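Local structure of L-threonine dehydrogenase (Flavobacterium frigidimaris, 2YY7) at residues 166-171 / 224-229. The protein binds NAD and probably catalyses the oxidation of L-threonine at its 3-hydroxyl, as a member of the epimerase-like short-chain dehydrogenase/reductase family. Numbering follows the deposited sequence.
Sequences RSIRYP and INIMKA. With NAD (nicotinamide-adenine-dinucleotide), chain E.
With CG anti to its own carbonyl carbon (chi1 -46°) and the chain extended from there to NE, Arg166 reaches from strand to helix end and sets its guanidinium against the last turn of 224-228. A single nitrogen does the gripping. Arg166 NH1 lies 2.8 Å from Ile226 O and 2.7 Å from Ala229 O, and both bonds are nearly straight, with N-H...O angles of 159° and 162° respectively. The two acceptors sit close to the guanidinium plane, so each can take one of the two N-H groups of NH1. The carbonyls are used differently: NH1 lies in the carbonyl plane of Ile226 but above that of Ala229. Met227 O is also near NH1, yet at a poor angle; it accepts from Lys112 instead. Since Ala229 is the first residue to leave helical backbone angles, Arg166 binds carbonyls at the C-terminal end of the helix, where its positive charge should suit the helix dipole. One water bridges Arg166 NH2 and Ala229 O, while NE forms a salt bridge with Asp164.

The aliphatic stem is packed too. Met227, bent at chi2 and chi3, crosses it obliquely and brings SD to 4.0 Å from Arg166 CD. In Ile226, CG1 is anti to the backbone N and chi2 is also extended, which together carry CD1 to 3.8 Å from Ile168 CG2, the two side chains running past each other in opposite directions.

Further along the strand, the Tyr170 ring edge faces the nicotinamide, with CD2 3.7 Å from NAD C6N, and Tyr170 OH is hydrogen-bonded to Thr223 in helix 216-228. That helix thus lies against strand 164-174 of the Rossmann-type sheet. Strand 112-118 runs parallel beside 164-174 and its Phe114 touches Met227, while Ile224 packs on helix 13-26.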
loop_
_atom_site.group_PDB
_atom_site.type_symbol
_atom_site.label_atom_id
_atom_site.label_comp_id
_atom_site.label_asym_id
_atom_site.label_seq_id
_atom_site.Cartn_x
_atom_site.Cartn_y
_atom_site.Cartn_z
ATOM N N ARG A 166 8.461 -15.063 -4.195
ATOM C CA ARG A 166 9.638 -14.275 -4.524
ATOM C C ARG A 166 9.289 -13.182 -5.518
ATOM O O ARG A 166 8.478 -13.390 -6.422
ATOM C CB ARG A 166 10.711 -15.207 -5.080
ATOM C CG ARG A 166 10.850 -16.460 -4.219
ATOM C CD ARG A 166 11.959 -17.400 -4.655
ATOM N NE ARG A 166 11.962 -18.587 -3.804
ATOM C CZ ARG A 166 12.901 -19.526 -3.812
ATOM N NH1 ARG A 166 13.936 -19.431 -4.633
ATOM N NH2 ARG A 166 12.801 -20.566 -2.992
ATOM N N SER A 167 9.914 -12.020 -5.356
ATOM C CA SER A 167 9.632 -10.883 -6.221
ATOM C C SER A 167 10.824 -9.973 -6.495
ATOM O O SER A 167 11.777 -9.917 -5.718
ATOM C CB SER A 167 8.515 -10.041 -5.598
ATOM O OG SER A 167 8.172 -8.941 -6.428
ATOM N N ILE A 168 10.756 -9.272 -7.621
ATOM C CA ILE A 168 11.773 -8.305 -7.995
ATOM C C ILE A 168 11.087 -7.082 -8.605
ATOM O O ILE A 168 10.064 -7.194 -9.289
ATOM C CB ILE A 168 12.819 -8.882 -9.001
ATOM C CG1 ILE A 168 12.126 -9.480 -10.219
ATOM C CG2 ILE A 168 13.673 -9.947 -8.316
ATOM C CD1 ILE A 168 13.092 -10.205 -11.149
ATOM N N ARG A 169 11.641 -5.912 -8.325
ATOM C CA ARG A 169 11.101 -4.668 -8.844
ATOM C C ARG A 169 11.770 -4.380 -10.189
ATOM O O ARG A 169 12.753 -3.641 -10.256
ATOM C CB ARG A 169 11.369 -3.532 -7.843
ATOM C CG ARG A 169 10.668 -3.707 -6.487
ATOM C CD ARG A 169 11.263 -2.769 -5.422
ATOM N NE ARG A 169 10.591 -2.885 -4.125
ATOM C CZ ARG A 169 11.152 -2.570 -2.958
ATOM N NH1 ARG A 169 12.400 -2.114 -2.915
ATOM N NH2 ARG A 169 10.474 -2.725 -1.829
ATOM N N TYR A 170 11.250 -4.977 -11.264
ATOM C CA TYR A 170 11.827 -4.763 -12.597
ATOM C C TYR A 170 11.885 -3.287 -12.987
ATOM O O TYR A 170 10.936 -2.539 -12.744
ATOM C CB TYR A 170 10.988 -5.401 -13.710
ATOM C CG TYR A 170 10.800 -6.903 -13.750
ATOM C CD1 TYR A 170 11.883 -7.783 -13.757
ATOM C CD2 TYR A 170 9.522 -7.434 -13.906
ATOM C CE1 TYR A 170 11.683 -9.169 -13.926
ATOM C CE2 TYR A 170 9.316 -8.796 -14.074
ATOM C CZ TYR A 170 10.391 -9.657 -14.084
ATOM O OH TYR A 170 10.145 -11.003 -14.255
ATOM N N PRO A 171 13.002 -2.841 -13.580
ATOM C CA PRO A 171 13.041 -1.437 -13.991
ATOM C C PRO A 171 12.358 -1.449 -15.370
ATOM O O PRO A 171 11.714 -2.438 -15.716
ATOM C CB PRO A 171 14.540 -1.131 -14.063
ATOM C CG PRO A 171 15.158 -2.447 -14.352
ATOM C CD PRO A 171 14.361 -3.406 -13.501
ATOM N N ILE A 224 14.364 -16.179 -13.374
ATOM C CA ILE A 224 14.662 -17.596 -13.225
ATOM C C ILE A 224 15.634 -17.881 -12.086
ATOM O O ILE A 224 15.448 -18.830 -11.328
ATOM C CB ILE A 224 15.240 -18.170 -14.539
ATOM C CG1 ILE A 224 14.188 -18.053 -15.648
ATOM C CG2 ILE A 224 15.684 -19.614 -14.343
ATOM C CD1 ILE A 224 14.677 -18.502 -17.002
ATOM N N ASN A 225 16.675 -17.064 -11.966
ATOM C CA ASN A 225 17.667 -17.275 -10.923
ATOM C C ASN A 225 17.147 -17.097 -9.499
ATOM O O ASN A 225 17.490 -17.886 -8.621
ATOM C CB ASN A 225 18.885 -16.382 -11.158
ATOM C CG ASN A 225 19.709 -16.833 -12.355
ATOM O OD1 ASN A 225 19.614 -17.984 -12.780
ATOM N ND2 ASN A 225 20.526 -15.937 -12.892
ATOM N N ILE A 226 16.322 -16.080 -9.257
ATOM C CA ILE A 226 15.798 -15.888 -7.907
ATOM C C ILE A 226 14.859 -17.040 -7.549
ATOM O O ILE A 226 14.767 -17.448 -6.390
ATOM C CB ILE A 226 15.045 -14.534 -7.754
ATOM C CG1 ILE A 226 14.696 -14.312 -6.276
ATOM C CG2 ILE A 226 13.782 -14.529 -8.600
ATOM C CD1 ILE A 226 14.128 -12.937 -5.957
ATOM N N MET A 227 14.172 -17.576 -8.554
ATOM C CA MET A 227 13.248 -18.687 -8.335
ATOM C C MET A 227 13.947 -20.031 -8.117
ATOM O O MET A 227 13.463 -20.862 -7.347
ATOM C CB MET A 227 12.270 -18.795 -9.508
ATOM C CG MET A 227 11.144 -17.767 -9.459
ATOM S SD MET A 227 9.993 -18.056 -8.078
ATOM C CE MET A 227 8.816 -19.121 -8.852
ATOM N N LYS A 228 15.077 -20.253 -8.787
ATOM C CA LYS A 228 15.792 -21.522 -8.620
ATOM C C LYS A 228 16.726 -21.516 -7.410
ATOM O O LYS A 228 17.210 -22.564 -6.988
ATOM C CB LYS A 228 16.604 -21.863 -9.872
ATOM C CG LYS A 228 17.784 -20.941 -10.112
ATOM C CD LYS A 228 18.788 -21.550 -11.088
ATOM C CE LYS A 228 18.165 -21.843 -12.443
ATOM N NZ LYS A 228 19.182 -22.359 -13.407
ATOM N N ALA A 229 16.980 -20.339 -6.851
ATOM C CA ALA A 229 17.866 -20.230 -5.700
ATOM C C ALA A 229 17.300 -20.917 -4.461
ATOM O O ALA A 229 16.083 -21.018 -4.292
ATOM C CB ALA A 229 18.142 -18.765 -5.392
HETATM P PA NAD E . 2.074 -7.137 -20.808
HETATM O O1A NAD E . 2.938 -7.099 -22.021
HETATM O O2A NAD E . 1.016 -6.095 -20.743
HETATM O O5B NAD E . 1.513 -8.596 -20.560
HETATM C C5B NAD E . 0.412 -8.825 -19.728
HETATM C C4B NAD E . -0.278 -10.096 -20.159
HETATM O O4B NAD E . -1.275 -10.398 -19.180
HETATM C C3B NAD E . -0.972 -9.942 -21.533
HETATM O O3B NAD E . -0.584 -10.988 -22.442
HETATM C C2B NAD E . -2.462 -9.940 -21.169
HETATM O O2B NAD E . -3.272 -10.497 -22.190
HETATM C C1B NAD E . -2.463 -10.770 -19.876
HETATM N N9A NAD E . -3.677 -10.571 -19.072
HETATM C C8A NAD E . -4.308 -9.354 -18.815
HETATM N N7A NAD E . -5.393 -9.599 -18.066
HETATM C C5A NAD E . -5.435 -10.931 -17.836
HETATM C C6A NAD E . -6.355 -11.714 -17.158
HETATM N N6A NAD E . -7.448 -11.180 -16.657
HETATM N N1A NAD E . -6.168 -13.071 -17.107
HETATM C C2A NAD E . -5.074 -13.666 -17.717
HETATM N N3A NAD E . -4.160 -12.906 -18.423
HETATM C C4A NAD E . -4.367 -11.550 -18.473
HETATM O O3 NAD E . 2.980 -6.873 -19.509
HETATM P PN NAD E . 4.524 -7.287 -19.229
HETATM O O1N NAD E . 4.832 -8.682 -19.690
HETATM O O2N NAD E . 5.337 -6.107 -19.631
HETATM O O5D NAD E . 4.540 -7.297 -17.606
HETATM C C5D NAD E . 4.314 -8.512 -16.876
HETATM C C4D NAD E . 4.488 -8.218 -15.360
HETATM O O4D NAD E . 5.736 -7.590 -15.130
HETATM C C3D NAD E . 3.448 -7.241 -14.802
HETATM O O3D NAD E . 3.171 -7.599 -13.452
HETATM C C2D NAD E . 4.178 -5.920 -14.781
HETATM O O2D NAD E . 3.534 -5.065 -13.866
HETATM C C1D NAD E . 5.600 -6.344 -14.413
HETATM N N1N NAD E . 6.568 -5.308 -14.840
HETATM C C2N NAD E . 6.806 -5.102 -16.184
HETATM C C3N NAD E . 7.716 -4.126 -16.575
HETATM C C7N NAD E . 8.084 -3.959 -18.024
HETATM O O7N NAD E . 8.942 -2.907 -18.298
HETATM N N7N NAD E . 7.578 -4.742 -18.994
HETATM C C4N NAD E . 8.371 -3.339 -15.609
HETATM C C5N NAD E . 8.139 -3.577 -14.251
HETATM C C6N NAD E . 7.226 -4.542 -13.871
HETATM O O HOH W 1 14.160 -23.179 -3.838
#